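Local coordinates for putative diflavin flavoprotein A 3 (Nostoc sp., PDB 3FNI) that probably mediates electron transfer from NADH to oxygen, reducing it to water, and is represented here by its flavodoxin-like domain, at residues A[24-27]-A[28-32]; A[38-41]-A[42-45]; A[83-86]-A[87-90]; A[93-97]-A[98-102]. All coordinates share one frame; numbering follows the deposited sequence.

Overall arrangement
Along the chain the four contacts follow one another in series, within a single flavodoxin-like domain built on a parallel sheet of strand order 2-1-3-4-5. Interaction 1 lies on helix 18-31, and Ile-26 CD1 packs 3.9 Å from Val-38 CG2 of interaction 2, where the outermost strand 35-40 runs into its loop. Their centres are about 20 Å apart. Strand 89-93 joins interaction 3, at its start, to interaction 4, which begins at its last residue; these centres, about 23 Å apart, lie on opposite sides of the chain's centre. Ile-25 CD1 of interaction 1 reaches Phe-93 CD2 of interaction 4 at 3.6 Å. Interactions 2 and 4 lie in loops following strands, at the end where relatives bind FMN, consistent with a flavin site here.

Interaction 1 of 4, residues A[24-27]-A[28-32]; sequences AIIN and GITKT
Ile-26 and Thr-30 meet in a local contact one turn apart on helix 18-31, which covers one face of the sheet. The evidence is a double grip on one carbonyl: Ile-26 O accepts from Thr-30 N at 2.8 Å and from Thr-30 OG1 at 2.9 Å. The hydroxyl arrives from above the carbonyl plane, 45° out of it, and therefore approaches from another direction than the amide. With chi1 at -60°, Thr-30 OG1 lies beside its own backbone N and is turned back toward the preceding turn, while CG2 takes the position anti to that nitrogen. Water 1 gives a proton to Thr-30 OG1 at 2.8 Å and accepts a weak bond from Asn-27 ND2, linking the two polar side chains on the exposed side.

On the apolar side, Ile-25 CG2 and Ile-29 CD1 are 4.4 Å apart, and both residues turn to other parts of the fold. Ile-29 N donates to Ile-25 O at 3.0 Å. Helix 18-31 is the crossover of the beta-alpha-beta unit formed with strands 6-11 and 35-40: Ile-29 rests on Ile-7, and Ile-26 on Val-9 and Val-36. Helix 130-152 packs alongside, receiving Ala-24 and Ile-25 on Cys-136, while Lys-31 forms a salt bridge with Glu-137. Gly-28 N bonds to Ala-24 O at 3.1 Å, and Gly-28 O accepts from Thr-141 OG1. Farther on, Ile-29 O is gripped twice, by Thr-32 N at 3.0 Å and by Thr-32 OG1 at 2.6 Å.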
ATOM      1  N   ALA A  24     -10.540   2.610   4.360  1.00 16.73           N
ATOM      2  CA  ALA A  24     -10.899   1.548   5.292  1.00 18.72           C
ATOM      3  C   ALA A  24      -9.637   0.935   5.885  1.00 18.35           C
ATOM      4  O   ALA A  24      -9.547   0.718   7.092  1.00 17.74           O
ATOM      5  CB  ALA A  24     -11.725   0.474   4.568  1.00 20.38           C
ATOM      6  N   ILE A  25      -8.669   0.644   5.018  1.00 25.01           N
ATOM      7  CA  ILE A  25      -7.398   0.071   5.441  1.00 19.37           C
ATOM      8  C   ILE A  25      -6.724   1.052   6.393  1.00 23.22           C
ATOM      9  O   ILE A  25      -6.234   0.676   7.461  1.00 20.08           O
ATOM     10  CB  ILE A  25      -6.474  -0.177   4.226  1.00 22.73           C
ATOM     11  CG1 ILE A  25      -7.185  -1.102   3.231  1.00 21.48           C
ATOM     12  CG2 ILE A  25      -5.152  -0.794   4.681  1.00 15.53           C
ATOM     13  CD1 ILE A  25      -6.487  -1.245   1.904  1.00 24.85           C
ATOM     14  N   ILE A  26      -6.710   2.323   6.018  1.00 18.98           N
ATOM     15  CA  ILE A  26      -6.081   3.316   6.876  1.00 19.80           C
ATOM     16  C   ILE A  26      -6.728   3.350   8.265  1.00 21.54           C
ATOM     17  O   ILE A  26      -6.019   3.458   9.265  1.00 12.89           O
ATOM     18  CB  ILE A  26      -6.135   4.714   6.239  1.00 15.00           C
ATOM     19  CG1 ILE A  26      -5.271   4.728   4.972  1.00 17.99           C
ATOM     20  CG2 ILE A  26      -5.648   5.748   7.216  1.00 10.34           C
ATOM     21  CD1 ILE A  26      -5.337   6.023   4.190  1.00  5.02           C
ATOM     22  N   ASN A  27      -8.065   3.264   8.316  1.00 16.66           N
ATOM     23  CA  ASN A  27      -8.816   3.276   9.579  1.00 15.12           C
ATOM     24  C   ASN A  27      -8.394   2.112  10.479  1.00 19.91           C
ATOM     25  O   ASN A  27      -8.350   2.237  11.710  1.00 14.96           O
ATOM     26  CB  ASN A  27     -10.323   3.195   9.313  1.00 13.54           C
ATOM     27  CG  ASN A  27     -10.892   4.476   8.711  1.00 14.93           C
ATOM     28  OD1 ASN A  27     -12.014   4.485   8.203  1.00 20.75           O
ATOM     29  ND2 ASN A  27     -10.126   5.559   8.769  1.00 14.15           N
ATOM     30  N   GLY A  28      -8.095   0.979   9.852  1.00 10.05           N
ATOM     31  CA  GLY A  28      -7.651  -0.181  10.591  1.00 16.11           C
ATOM     32  C   GLY A  28      -6.253   0.067  11.125  1.00 20.15           C
ATOM     33  O   GLY A  28      -5.910  -0.381  12.222  1.00 18.93           O
ATOM     34  N   ILE A  29      -5.442   0.786  10.349  1.00 16.38           N
ATOM     35  CA  ILE A  29      -4.073   1.109  10.755  1.00 21.70           C
ATOM     36  C   ILE A  29      -4.106   2.057  11.943  1.00 19.90           C
ATOM     37  O   ILE A  29      -3.387   1.874  12.925  1.00 23.45           O
ATOM     38  CB  ILE A  29      -3.278   1.798   9.614  1.00 16.56           C
ATOM     39  CG1 ILE A  29      -3.039   0.813   8.472  1.00 16.48           C
ATOM     40  CG2 ILE A  29      -1.936   2.320  10.144  1.00 14.94           C
ATOM     41  CD1 ILE A  29      -2.409   1.438   7.254  1.00 13.58           C
ATOM     42  N   THR A  30      -4.953   3.070  11.823  1.00 19.86           N
ATOM     43  CA  THR A  30      -5.140   4.089  12.844  1.00 18.11           C
ATOM     44  C   THR A  30      -5.449   3.501  14.216  1.00 13.40           C
ATOM     45  O   THR A  30      -4.982   4.010  15.230  1.00 16.99           O
ATOM     46  CB  THR A  30      -6.297   5.025  12.450  1.00 27.20           C
ATOM     47  OG1 THR A  30      -5.989   5.651  11.201  1.00 29.70           O
ATOM     48  CG2 THR A  30      -6.527   6.087  13.512  1.00 37.31           C
ATOM     49  N   LYS A  31      -6.243   2.437  14.244  1.00 16.81           N
ATOM     50  CA  LYS A  31      -6.609   1.800  15.504  1.00 25.13           C
ATOM     51  C   LYS A  31      -5.396   1.381  16.320  1.00 26.00           C
ATOM     52  O   LYS A  31      -5.437   1.403  17.546  1.00 32.05           O
ATOM     53  CB  LYS A  31      -7.462   0.556  15.259  1.00 20.06           C
ATOM     54  CG  LYS A  31      -8.849   0.816  14.738  1.00 23.53           C
ATOM     55  CD  LYS A  31      -9.653  -0.481  14.686  1.00 28.13           C
ATOM     56  CE  LYS A  31     -10.995  -0.255  13.999  1.00 36.57           C
ATOM     57  NZ  LYS A  31     -11.830  -1.493  13.906  1.00 41.82           N
ATOM     58  N   THR A  32      -4.323   1.002  15.636  1.00 20.95           N
ATOM     59  CA  THR A  32      -3.111   0.546  16.300  1.00 20.42           C
ATOM     60  C   THR A  32      -2.200   1.685  16.721  1.00 22.38           C
ATOM     61  O   THR A  32      -1.132   1.455  17.287  1.00 31.33           O
ATOM     62  CB  THR A  32      -2.308  -0.382  15.387  1.00 23.47           C
ATOM     63  OG1 THR A  32      -1.721   0.387  14.328  1.00 18.47           O
ATOM     64  CG2 THR A  32      -3.219  -1.445  14.793  1.00 12.05           C
TER
HETATM   65  O   HOH W   1      -8.060   7.162  10.130  1.00 29.01           O

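Interaction 2 of 4, residues A[38-41]-A[42-45]; sequences VVDL and GAAV
Asp-40 folds its carboxylate back to the amide of Gly-42 in an Asx turn that carries the chain from strand 35-40, at the outer side of the flavodoxin-like sheet, into the loop before helix 47-55. The defining hydrogen bond runs from Gly-42 N to Asp-40 OD1 at 3.0 Å with an N-H...O angle of 155°. The donor stands well above the carboxylate plane, 73° out of it. Placing CG anti to the backbone N (chi1 171°) sets the carboxylate beside the carbonyl carbon, close to the turning backbone. The same OD1 accepts from Ser-13 N, in the loop after strand 6-11, so a single oxygen joins two neighbouring loops; in flavodoxins that other loop binds the FMN phosphate.

Within the turn, Ala-43 N reaches Asp-40 O only weakly, at 3.4 Å, whereas Val-39 and Leu-41 are backbone-bonded to strand 6-11. Water 2 donates to Leu-41 O and, weakly, to Ala-43 O.

Apolar packing joins Val-39 to Val-45. Val-45 lies against Leu-50 of helix 47-55 and Val-39 against Leu-53, and the two valines cross at a slant, with Val-39 CG1 and Val-45 CG1 4.0 Å apart.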
ATOM      1  N   VAL A  38       0.031   9.191   2.949  1.00 10.90           N
ATOM      2  CA  VAL A  38      -0.674   8.881   1.715  1.00 15.51           C
ATOM      3  C   VAL A  38      -0.070   9.588   0.507  1.00 22.57           C
ATOM      4  O   VAL A  38       0.193  10.795   0.531  1.00 17.77           O
ATOM      5  CB  VAL A  38      -2.165   9.269   1.824  1.00 15.22           C
ATOM      6  CG1 VAL A  38      -2.934   8.723   0.638  1.00 16.55           C
ATOM      7  CG2 VAL A  38      -2.742   8.741   3.127  1.00 18.85           C
ATOM      8  N   VAL A  39       0.135   8.822  -0.556  1.00 18.57           N
ATOM      9  CA  VAL A  39       0.706   9.351  -1.777  1.00 16.34           C
ATOM     10  C   VAL A  39      -0.166   8.980  -2.970  1.00 17.00           C
ATOM     11  O   VAL A  39      -0.523   7.819  -3.147  1.00 22.80           O
ATOM     12  CB  VAL A  39       2.130   8.794  -1.992  1.00 22.21           C
ATOM     13  CG1 VAL A  39       2.738   9.368  -3.260  1.00 10.21           C
ATOM     14  CG2 VAL A  39       2.996   9.129  -0.794  1.00 18.64           C
ATOM     15  N   ASP A  40      -0.524   9.977  -3.771  1.00 21.40           N
ATOM     16  CA  ASP A  40      -1.336   9.741  -4.955  1.00 19.62           C
ATOM     17  C   ASP A  40      -0.391   9.412  -6.104  1.00 17.06           C
ATOM     18  O   ASP A  40       0.456  10.224  -6.474  1.00 19.89           O
ATOM     19  CB  ASP A  40      -2.174  10.983  -5.285  1.00 29.77           C
ATOM     20  CG  ASP A  40      -2.884  10.879  -6.631  1.00 32.45           C
ATOM     21  OD1 ASP A  40      -3.285   9.767  -7.024  1.00 34.32           O
ATOM     22  OD2 ASP A  40      -3.054  11.920  -7.294  1.00 48.99           O
ATOM     23  N   LEU A  41      -0.531   8.201  -6.636  1.00 18.51           N
ATOM     24  CA  LEU A  41       0.293   7.715  -7.736  1.00 27.42           C
ATOM     25  C   LEU A  41      -0.039   8.409  -9.050  1.00 34.42           C
ATOM     26  O   LEU A  41       0.739   8.357 -10.004  1.00 32.14           O
ATOM     27  CB  LEU A  41       0.099   6.210  -7.911  1.00 23.59           C
ATOM     28  CG  LEU A  41       0.613   5.302  -6.798  1.00 20.73           C
ATOM     29  CD1 LEU A  41       0.263   3.857  -7.122  1.00 18.59           C
ATOM     30  CD2 LEU A  41       2.116   5.479  -6.649  1.00 17.53           C
ATOM     31  N   GLY A  42      -1.207   9.039  -9.096  1.00 31.39           N
ATOM     32  CA  GLY A  42      -1.625   9.741 -10.292  1.00 39.01           C
ATOM     33  C   GLY A  42      -1.031  11.133 -10.367  1.00 40.54           C
ATOM     34  O   GLY A  42      -0.756  11.634 -11.456  1.00 46.96           O
ATOM     35  N   ALA A  43      -0.838  11.765  -9.214  1.00 42.93           N
ATOM     36  CA  ALA A  43      -0.267  13.106  -9.169  1.00 41.82           C
ATOM     37  C   ALA A  43       1.254  13.014  -9.177  1.00 48.86           C
ATOM     38  O   ALA A  43       1.837  12.200  -8.458  1.00 54.56           O
ATOM     39  CB  ALA A  43      -0.748  13.844  -7.924  1.00 45.46           C
ATOM     40  N   ALA A  44       1.891  13.849  -9.995  1.00 53.28           N
ATOM     41  CA  ALA A  44       3.347  13.864 -10.111  1.00 53.05           C
ATOM     42  C   ALA A  44       4.013  14.016  -8.751  1.00 49.76           C
ATOM     43  O   ALA A  44       3.557  14.790  -7.910  1.00 55.21           O
ATOM     44  CB  ALA A  44       3.787  14.997 -11.036  1.00 54.49           C
ATOM     45  N   VAL A  45       5.095  13.276  -8.541  1.00 47.15           N
ATOM     46  CA  VAL A  45       5.811  13.336  -7.276  1.00 46.60           C
ATOM     47  C   VAL A  45       7.313  13.470  -7.464  1.00 44.93           C
ATOM     48  O   VAL A  45       7.873  13.026  -8.467  1.00 42.31           O
ATOM     49  CB  VAL A  45       5.544  12.082  -6.423  1.00 49.29           C
ATOM     50  CG1 VAL A  45       4.099  12.065  -5.953  1.00 45.06           C
ATOM     51  CG2 VAL A  45       5.851  10.838  -7.233  1.00 53.05           C
TER
HETATM   52  O   HOH W   2       2.883   9.580 -10.519  1.00 38.06           O

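Interaction 3 of 4, residues A[83-86]-A[87-90]; sequences SVNE and KQAV
Asn-85 OD1 accepts from Lys-87 N at 2.8 Å, an Asx turn coincident with the type I beta turn that runs from Asn-85 to Gln-88. Along the backbone, Gln-88 N donates to Asn-85 O at 3.3 Å and 166°. Asn-85 CG sits between its backbone N and carbonyl carbon (chi1 77°), a placement that brings OD1 within bonding distance of the Lys-87 amide. The Gln-88 side-chain amide is less surely placed. As modelled, it stacks on that of Asn-85 with planes 25° apart and Asn-85 ND2 3.6 Å from Gln-88 NE2, and its OE1 appears to take Asn-85 N at 2.8 Å; both features are provisional.

The next shell fixes both ends of this connection between helix 70-83 and strand 89-93. Val-84 and Gln-88 pack on Val-54 of helix 47-55, on Leu-60 of strand 57-63 and on Leu-115. Backbone bonding of Gln-88 with Thr-116 brings the turn's end into the sheet. Asn-85 is engaged through both oxygens, OD1 by Lys-87 N and O by Gln-88 N, so the reversal before the strand is held by neutral amide chemistry without any ion pair between Glu-86 and Lys-87.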
ATOM      1  N   SER A  83      13.160   1.610  -3.933  1.00 19.13           N
ATOM      2  CA  SER A  83      13.367   2.350  -2.684  1.00 15.86           C
ATOM      3  C   SER A  83      12.975   1.573  -1.446  1.00 17.05           C
ATOM      4  O   SER A  83      13.211   2.007  -0.314  1.00 13.39           O
ATOM      5  CB  SER A  83      12.577   3.649  -2.719  1.00 18.14           C
ATOM      6  OG  SER A  83      12.999   4.461  -3.797  1.00 29.71           O
ATOM      7  N   VAL A  84      12.370   0.422  -1.686  1.00 18.27           N
ATOM      8  CA  VAL A  84      11.906  -0.460  -0.634  1.00 22.90           C
ATOM      9  C   VAL A  84      13.042  -1.338  -0.130  1.00 20.68           C
ATOM     10  O   VAL A  84      14.062  -1.485  -0.802  1.00 20.21           O
ATOM     11  CB  VAL A  84      10.756  -1.331  -1.180  1.00 22.58           C
ATOM     12  CG1 VAL A  84      10.513  -2.515  -0.296  1.00 37.71           C
ATOM     13  CG2 VAL A  84       9.499  -0.495  -1.282  1.00 32.56           C
ATOM     14  N   ASN A  85      12.869  -1.897   1.063  1.00 18.06           N
ATOM     15  CA  ASN A  85      13.867  -2.787   1.636  1.00 15.57           C
ATOM     16  C   ASN A  85      13.189  -4.046   2.184  1.00 14.93           C
ATOM     17  O   ASN A  85      11.997  -4.039   2.496  1.00  6.64           O
ATOM     18  CB  ASN A  85      14.714  -2.056   2.702  1.00 11.75           C
ATOM     19  CG  ASN A  85      13.998  -1.874   4.029  1.00 14.49           C
ATOM     20  OD1 ASN A  85      13.866  -2.816   4.806  1.00 23.93           O
ATOM     21  ND2 ASN A  85      13.544  -0.654   4.298  1.00 12.96           N
ATOM     22  N   GLU A  86      13.956  -5.128   2.258  1.00 14.96           N
ATOM     23  CA  GLU A  86      13.477  -6.428   2.713  1.00 16.75           C
ATOM     24  C   GLU A  86      12.911  -6.507   4.128  1.00 19.67           C
ATOM     25  O   GLU A  86      12.193  -7.458   4.450  1.00 19.23           O
ATOM     26  CB  GLU A  86      14.602  -7.457   2.580  1.00 13.67           C
ATOM     27  CG  GLU A  86      15.888  -7.032   3.270  1.00 26.92           C
ATOM     28  CD  GLU A  86      16.841  -8.182   3.521  1.00 23.25           C
ATOM     29  OE1 GLU A  86      17.246  -8.856   2.554  1.00 42.73           O
ATOM     30  OE2 GLU A  86      17.192  -8.411   4.695  1.00 42.26           O
ATOM     31  N   LYS A  87      13.222  -5.519   4.962  1.00 14.91           N
ATOM     32  CA  LYS A  87      12.766  -5.502   6.351  1.00 15.81           C
ATOM     33  C   LYS A  87      11.334  -5.008   6.515  1.00 22.91           C
ATOM     34  O   LYS A  87      10.793  -5.009   7.623  1.00 14.17           O
ATOM     35  CB  LYS A  87      13.696  -4.623   7.197  1.00 11.86           C
ATOM     36  CG  LYS A  87      15.129  -5.121   7.279  1.00 12.16           C
ATOM     37  CD  LYS A  87      15.295  -6.200   8.337  1.00 30.10           C
ATOM     38  CE  LYS A  87      15.065  -5.622   9.734  1.00 35.09           C
ATOM     39  NZ  LYS A  87      15.174  -6.638  10.829  1.00 43.49           N
ATOM     40  N   GLN A  88      10.707  -4.568   5.433  1.00 15.33           N
ATOM     41  CA  GLN A  88       9.345  -4.099   5.585  1.00 17.79           C
ATOM     42  C   GLN A  88       8.296  -5.080   5.079  1.00 16.10           C
ATOM     43  O   GLN A  88       8.617  -6.123   4.509  1.00 10.78           O
ATOM     44  CB  GLN A  88       9.179  -2.710   4.952  1.00 23.80           C
ATOM     45  CG  GLN A  88       9.708  -2.584   3.552  1.00 25.56           C
ATOM     46  CD  GLN A  88      10.065  -1.150   3.180  1.00 23.30           C
ATOM     47  OE1 GLN A  88      10.443  -0.875   2.044  1.00 29.00           O
ATOM     48  NE2 GLN A  88       9.954  -0.235   4.136  1.00 18.20           N
ATOM     49  N   ALA A  89       7.039  -4.755   5.353  1.00 14.18           N
ATOM     50  CA  ALA A  89       5.911  -5.581   4.964  1.00 13.58           C
ATOM     51  C   ALA A  89       5.054  -4.777   3.983  1.00 18.73           C
ATOM     52  O   ALA A  89       4.974  -3.550   4.075  1.00  9.58           O
ATOM     53  CB  ALA A  89       5.111  -5.956   6.193  1.00  7.50           C
ATOM     54  N   VAL A  90       4.414  -5.471   3.045  1.00 17.03           N
ATOM     55  CA  VAL A  90       3.602  -4.798   2.043  1.00 12.08           C
ATOM     56  C   VAL A  90       2.316  -5.550   1.699  1.00 13.60           C
ATOM     57  O   VAL A  90       2.313  -6.775   1.566  1.00  7.48           O
ATOM     58  CB  VAL A  90       4.448  -4.567   0.749  1.00 20.79           C
ATOM     59  CG1 VAL A  90       4.713  -5.899   0.053  1.00 14.13           C
ATOM     60  CG2 VAL A  90       3.758  -3.577  -0.181  1.00 11.12           C
TER

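Interaction 4 of 4, residues A[93-97]-A[98-102]; sequences FETGG and GDDEP
Thr-95 OG1 and Asp-100 OD1 lie 2.4 Å apart, a hydrogen bond so short that its exact length is doubtful in a 2.30 Å structure. The pairing itself is supported by the second carboxylate oxygen: Thr-95 N donates to Asp-100 OD2 at 2.8 Å and 165°, meeting the syn lone pair of OD2. Asp-100 thus holds the hydroxyl and the amide of one residue with its two oxygens. Thr-95 OG1 is set between its backbone N and carbonyl carbon by a chi1 of 70°, and in addition accepts from Gly-97 N at 3.0 Å, an ST turn. The hydroxyl therefore gives to the carboxylate while receiving from the backbone two residues on.

Gly-96 and Gly-98, both with positive phi (95° at Gly-98), let the chain turn around this pair. Glu-94 CB lies 3.3 Å from Asp-100 OD2; the Glu-94 carboxylate itself bonds to Ile-124 N. Water 3 donates to Glu-94 OE2 and Glu-101 O, spanning the loop's two arms.

Asp-100 OD1 is also bonded to Tyr-15 OH in the loop that follows strand 6-11. In flavodoxins the loop after the fourth strand commonly flanks the FMN isoalloxazine, so this one may do the same. Segment 93-102 runs from strand 89-93, where Phe-93 packs on Leu-21 and Ala-22, past Ser-18 at the start of helix 18-31, to helix 103-112.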
ATOM      1  N   PHE A  93      -4.014  -4.008  -2.855  1.00 15.41           N
ATOM      2  CA  PHE A  93      -5.435  -4.153  -3.136  1.00  8.52           C
ATOM      3  C   PHE A  93      -5.813  -3.761  -4.551  1.00 14.64           C
ATOM      4  O   PHE A  93      -5.154  -2.921  -5.175  1.00 13.19           O
ATOM      5  CB  PHE A  93      -6.273  -3.345  -2.136  1.00 11.17           C
ATOM      6  CG  PHE A  93      -6.098  -1.850  -2.236  1.00 17.57           C
ATOM      7  CD1 PHE A  93      -6.876  -1.094  -3.109  1.00 22.31           C
ATOM      8  CD2 PHE A  93      -5.172  -1.192  -1.431  1.00 16.18           C
ATOM      9  CE1 PHE A  93      -6.741   0.292  -3.171  1.00 11.90           C
ATOM     10  CE2 PHE A  93      -5.029   0.195  -1.487  1.00 10.42           C
ATOM     11  CZ  PHE A  93      -5.815   0.936  -2.357  1.00 12.66           C
ATOM     12  N   GLU A  94      -6.867  -4.408  -5.052  1.00 15.78           N
ATOM     13  CA  GLU A  94      -7.416  -4.141  -6.377  1.00 14.75           C
ATOM     14  C   GLU A  94      -8.370  -2.979  -6.161  1.00 15.29           C
ATOM     15  O   GLU A  94      -8.799  -2.738  -5.036  1.00 18.93           O
ATOM     16  CB  GLU A  94      -8.209  -5.339  -6.916  1.00 12.62           C
ATOM     17  CG  GLU A  94      -7.398  -6.571  -7.232  1.00 16.69           C
ATOM     18  CD  GLU A  94      -8.161  -7.558  -8.119  1.00 17.18           C
ATOM     19  OE1 GLU A  94      -9.406  -7.560  -8.087  1.00 27.02           O
ATOM     20  OE2 GLU A  94      -7.516  -8.339  -8.839  1.00 13.58           O
ATOM     21  N   THR A  95      -8.728  -2.277  -7.229  1.00 16.74           N
ATOM     22  CA  THR A  95      -9.606  -1.120  -7.088  1.00 15.77           C
ATOM     23  C   THR A  95     -11.055  -1.332  -7.495  1.00 13.15           C
ATOM     24  O   THR A  95     -11.934  -0.603  -7.043  1.00 15.95           O
ATOM     25  CB  THR A  95      -9.076   0.060  -7.909  1.00 19.79           C
ATOM     26  OG1 THR A  95      -9.227  -0.236  -9.304  1.00 18.82           O
ATOM     27  CG2 THR A  95      -7.600   0.308  -7.595  1.00 17.16           C
ATOM     28  N   GLY A  96     -11.304  -2.321  -8.343  1.00 18.78           N
ATOM     29  CA  GLY A  96     -12.657  -2.552  -8.802  1.00 13.81           C
ATOM     30  C   GLY A  96     -13.007  -1.504  -9.848  1.00 25.52           C
ATOM     31  O   GLY A  96     -14.180  -1.269 -10.125  1.00 27.76           O
ATOM     32  N   GLY A  97     -11.986  -0.873 -10.426  1.00 24.44           N
ATOM     33  CA  GLY A  97     -12.206   0.153 -11.433  1.00 23.67           C
ATOM     34  C   GLY A  97     -12.381  -0.380 -12.845  1.00 29.59           C
ATOM     35  O   GLY A  97     -12.879   0.329 -13.721  1.00 24.11           O
ATOM     36  N   GLY A  98     -11.954  -1.622 -13.073  1.00 34.27           N
ATOM     37  CA  GLY A  98     -12.100  -2.239 -14.385  1.00 30.84           C
ATOM     38  C   GLY A  98     -10.905  -2.154 -15.319  1.00 32.04           C
ATOM     39  O   GLY A  98     -10.927  -2.726 -16.408  1.00 35.46           O
ATOM     40  N   ASP A  99      -9.860  -1.449 -14.902  1.00 33.43           N
ATOM     41  CA  ASP A  99      -8.672  -1.299 -15.731  1.00 27.90           C
ATOM     42  C   ASP A  99      -7.416  -1.639 -14.933  1.00 29.18           C
ATOM     43  O   ASP A  99      -6.304  -1.324 -15.354  1.00 31.80           O
ATOM     44  CB  ASP A  99      -8.577   0.139 -16.255  1.00 27.13           C
ATOM     45  CG  ASP A  99      -7.714   0.257 -17.502  1.00 25.67           C
ATOM     46  OD1 ASP A  99      -7.439   1.397 -17.940  1.00 34.90           O
ATOM     47  OD2 ASP A  99      -7.316  -0.787 -18.055  1.00 27.41           O
ATOM     48  N   ASP A 100      -7.599  -2.283 -13.783  1.00 34.05           N
ATOM     49  CA  ASP A 100      -6.481  -2.658 -12.920  1.00 28.61           C
ATOM     50  C   ASP A 100      -5.361  -3.371 -13.651  1.00 25.49           C
ATOM     51  O   ASP A 100      -5.587  -4.192 -14.545  1.00 27.76           O
ATOM     52  CB  ASP A 100      -6.946  -3.567 -11.773  1.00 27.63           C
ATOM     53  CG  ASP A 100      -7.537  -2.801 -10.614  1.00 18.20           C
ATOM     54  OD1 ASP A 100      -7.859  -1.616 -10.793  1.00 19.87           O
ATOM     55  OD2 ASP A 100      -7.688  -3.391  -9.519  1.00 23.42           O
ATOM     56  N   GLU A 101      -4.146  -3.045 -13.239  1.00 24.27           N
ATOM     57  CA  GLU A 101      -2.947  -3.644 -13.780  1.00 21.20           C
ATOM     58  C   GLU A 101      -2.913  -5.003 -13.077  1.00 24.43           C
ATOM     59  O   GLU A 101      -3.443  -5.138 -11.974  1.00 23.50           O
ATOM     60  CB  GLU A 101      -1.740  -2.796 -13.376  1.00 20.77           C
ATOM     61  CG  GLU A 101      -0.480  -3.069 -14.158  1.00 35.10           C
ATOM     62  CD  GLU A 101      -0.569  -2.581 -15.587  1.00 44.11           C
ATOM     63  OE1 GLU A 101      -0.791  -1.366 -15.785  1.00 49.68           O
ATOM     64  OE2 GLU A 101      -0.419  -3.410 -16.509  1.00 42.45           O
ATOM     65  N   PRO A 102      -2.310  -6.028 -13.703  1.00 23.48           N
ATOM     66  CA  PRO A 102      -2.256  -7.348 -13.059  1.00 19.81           C
ATOM     67  C   PRO A 102      -1.632  -7.250 -11.675  1.00 22.60           C
ATOM     68  O   PRO A 102      -0.468  -6.873 -11.538  1.00 24.12           O
ATOM     69  CB  PRO A 102      -1.394  -8.169 -14.011  1.00 17.14           C
ATOM     70  CG  PRO A 102      -1.654  -7.536 -15.336  1.00 28.90           C
ATOM     71  CD  PRO A 102      -1.662  -6.058 -15.024  1.00 14.16           C
TER
HETATM   72  O   HOH W   3      -5.308  -7.510 -11.040  1.00 24.54           O
HETATM   73  O   HOH W   4     -10.743  -4.777  -9.466  1.00 16.96           O